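Local coordinates for protein CalG4 (Micromonospora echinospora, PDB 3IA7) that is probably a glycosyltransferase-like protein of the GT-B fold, built from two Rossmann-like domains that face each other across a cleft, at residues T36-P41 against E53-K58. Numbering follows the deposited sequence.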
loop_
_atom_site.group_PDB
_atom_site.type_symbol
_atom_site.label_atom_id
_atom_site.label_comp_id
_atom_site.label_asym_id
_atom_site.label_seq_id
_atom_site.Cartn_x
_atom_site.Cartn_y
_atom_site.Cartn_z
ATOM N N THR A 36 8.644 -15.669 -11.332
ATOM C CA THR A 36 7.906 -15.759 -12.565
ATOM C C THR A 36 6.444 -15.897 -12.141
ATOM O O THR A 36 6.157 -16.562 -11.142
ATOM C CB THR A 36 8.363 -16.981 -13.373
ATOM O OG1 THR A 36 9.764 -16.837 -13.715
ATOM C CG2 THR A 36 7.540 -17.136 -14.670
ATOM N N TYR A 37 5.530 -15.308 -12.895
ATOM C CA TYR A 37 4.175 -15.194 -12.411
ATOM C C TYR A 37 3.227 -15.403 -13.603
ATOM O O TYR A 37 3.302 -14.652 -14.601
ATOM C CB TYR A 37 3.972 -13.809 -11.743
ATOM C CG TYR A 37 2.703 -13.686 -10.872
ATOM C CD1 TYR A 37 2.799 -13.427 -9.513
ATOM C CD2 TYR A 37 1.426 -13.737 -11.435
ATOM C CE1 TYR A 37 1.671 -13.294 -8.716
ATOM C CE2 TYR A 37 0.259 -13.619 -10.636
ATOM C CZ TYR A 37 0.411 -13.409 -9.263
ATOM O OH TYR A 37 -0.706 -13.227 -8.464
ATOM N N VAL A 38 2.359 -16.425 -13.485
ATOM C CA VAL A 38 1.370 -16.709 -14.528
ATOM C C VAL A 38 0.100 -15.872 -14.330
ATOM O O VAL A 38 -0.613 -15.966 -13.280
ATOM C CB VAL A 38 1.027 -18.238 -14.601
ATOM C CG1 VAL A 38 0.024 -18.565 -15.759
ATOM C CG2 VAL A 38 2.339 -19.115 -14.690
ATOM N N THR A 39 -0.205 -15.068 -15.348
ATOM C CA THR A 39 -1.373 -14.217 -15.299
ATOM C C THR A 39 -1.853 -13.836 -16.704
ATOM O O THR A 39 -1.353 -14.368 -17.690
ATOM C CB THR A 39 -1.145 -12.949 -14.414
ATOM O OG1 THR A 39 -2.420 -12.331 -14.151
ATOM C CG2 THR A 39 -0.111 -11.951 -15.129
ATOM N N THR A 40 -2.867 -12.979 -16.793
ATOM C CA THR A 40 -3.392 -12.566 -18.077
ATOM C C THR A 40 -2.892 -11.161 -18.415
ATOM O O THR A 40 -2.331 -10.492 -17.541
ATOM C CB THR A 40 -4.941 -12.541 -18.058
ATOM O OG1 THR A 40 -5.418 -11.601 -17.067
ATOM C CG2 THR A 40 -5.514 -13.927 -17.840
ATOM N N PRO A 41 -3.079 -10.721 -19.668
ATOM C CA PRO A 41 -2.628 -9.385 -19.968
ATOM C C PRO A 41 -3.220 -8.324 -19.019
ATOM O O PRO A 41 -2.568 -7.329 -18.715
ATOM C CB PRO A 41 -3.094 -9.201 -21.398
ATOM C CG PRO A 41 -2.865 -10.612 -21.997
ATOM C CD PRO A 41 -3.522 -11.432 -20.903
ATOM N N GLU A 53 8.556 -11.481 -13.449
ATOM C CA GLU A 53 8.462 -11.734 -14.888
ATOM C C GLU A 53 7.133 -12.419 -15.142
ATOM O O GLU A 53 6.754 -13.263 -14.340
ATOM C CB GLU A 53 9.540 -12.748 -15.322
ATOM C CG GLU A 53 10.961 -12.273 -15.269
ATOM C CD GLU A 53 11.924 -13.393 -15.662
ATOM O OE1 GLU A 53 12.884 -13.653 -14.898
ATOM O OE2 GLU A 53 11.670 -14.037 -16.708
ATOM N N VAL A 54 6.491 -12.157 -16.280
ATOM C CA VAL A 54 5.124 -12.664 -16.527
ATOM C C VAL A 54 5.146 -13.788 -17.591
ATOM O O VAL A 54 5.847 -13.683 -18.608
ATOM C CB VAL A 54 4.181 -11.514 -16.919
ATOM C CG1 VAL A 54 2.826 -12.000 -17.586
ATOM C CG2 VAL A 54 3.851 -10.648 -15.689
ATOM N N VAL A 55 4.374 -14.831 -17.325
ATOM C CA VAL A 55 4.017 -15.859 -18.290
ATOM C C VAL A 55 2.516 -15.655 -18.518
ATOM O O VAL A 55 1.696 -15.806 -17.579
ATOM C CB VAL A 55 4.265 -17.276 -17.723
ATOM C CG1 VAL A 55 3.537 -18.364 -18.632
ATOM C CG2 VAL A 55 5.786 -17.550 -17.627
ATOM N N LEU A 56 2.141 -15.289 -19.741
ATOM C CA LEU A 56 0.698 -15.056 -20.031
ATOM C C LEU A 56 -0.072 -16.343 -20.289
ATOM O O LEU A 56 0.462 -17.298 -20.905
ATOM C CB LEU A 56 0.521 -14.174 -21.287
ATOM C CG LEU A 56 1.132 -12.777 -21.179
ATOM C CD1 LEU A 56 1.019 -12.103 -22.560
ATOM C CD2 LEU A 56 0.398 -11.991 -20.124
ATOM N N TYR A 57 -1.323 -16.360 -19.820
ATOM C CA TYR A 57 -2.263 -17.392 -20.217
ATOM C C TYR A 57 -3.540 -16.686 -20.700
ATOM O O TYR A 57 -3.778 -15.497 -20.403
ATOM C CB TYR A 57 -2.497 -18.403 -19.044
ATOM C CG TYR A 57 -3.575 -18.002 -18.030
ATOM C CD1 TYR A 57 -4.903 -18.473 -18.161
ATOM C CD2 TYR A 57 -3.290 -17.124 -16.969
ATOM C CE1 TYR A 57 -5.893 -18.115 -17.221
ATOM C CE2 TYR A 57 -4.280 -16.792 -16.035
ATOM C CZ TYR A 57 -5.564 -17.302 -16.167
ATOM O OH TYR A 57 -6.570 -16.919 -15.273
ATOM N N LYS A 58 -4.337 -17.445 -21.449
ATOM C CA LYS A 58 -5.604 -17.012 -21.963
ATOM C C LYS A 58 -6.709 -17.569 -21.069
ATOM O O LYS A 58 -6.873 -18.786 -20.934
ATOM C CB LYS A 58 -5.787 -17.543 -23.381
ATOM C CG LYS A 58 -7.222 -17.386 -23.900
ATOM C CD LYS A 58 -7.467 -15.982 -24.382
ATOM C CE LYS A 58 -8.799 -15.905 -25.168
ATOM N NZ LYS A 58 -9.097 -14.442 -25.395
#
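Residues 36-39 of strand 34-39 and strand 53-56 run parallel, their axes at 34°, and the ladder Tyr37 N to Glu53 O, Val55 N to Tyr37 O, Thr39 N to Val55 O and Tyr57 N to Thr39 O zips them together. The bond from Tyr37 N to Glu53 O is short, 2.8 Å, but bent to 132° at the hydrogen. That from Val55 N to Tyr37 O is the straightest of the four. Beta-branched residues, at ease in extended strands, fill both faces: Thr36, Val38 and Val55 on one, Thr39 and Val54 on the other. Val55 pushes CG2 against CG2 of Thr36, a tight 3.5 Å methyl contact, while CG2 of Val38 lies 4.0 Å from Val55 CB. On the other face, Thr39 CG2 meets Val54 CG1 at 3.8 Å. Beyond the strands, Tyr57 brings its ring against Val38 and Thr40. Its chi1 of 86° sets CG between the backbone N and the carbonyl carbon; Tyr57 CD2 lies 3.8 Å from Val38 CG1. Thr40 CG2 sits over one ring face, offset toward the rim, in a CH-pi contact 3.9 Å from the Tyr57 centroid. The Tyr57 hydroxyl is hydrogen-bonded to Glu86 and to the backbone N of Gln13, so a tyrosine suits this place: an apolar ring with a satisfied polar tip. CD2 of Leu56 lies 4.0 Å from CG of the Pro41 ring, an apolar contact. In this beta-alpha-beta unit, helix 41-49 covers Val54, helix 75-98 packs on Val55 and Tyr57, and strand 6-10 flanks 34-39 opposite the outermost strand 53-56.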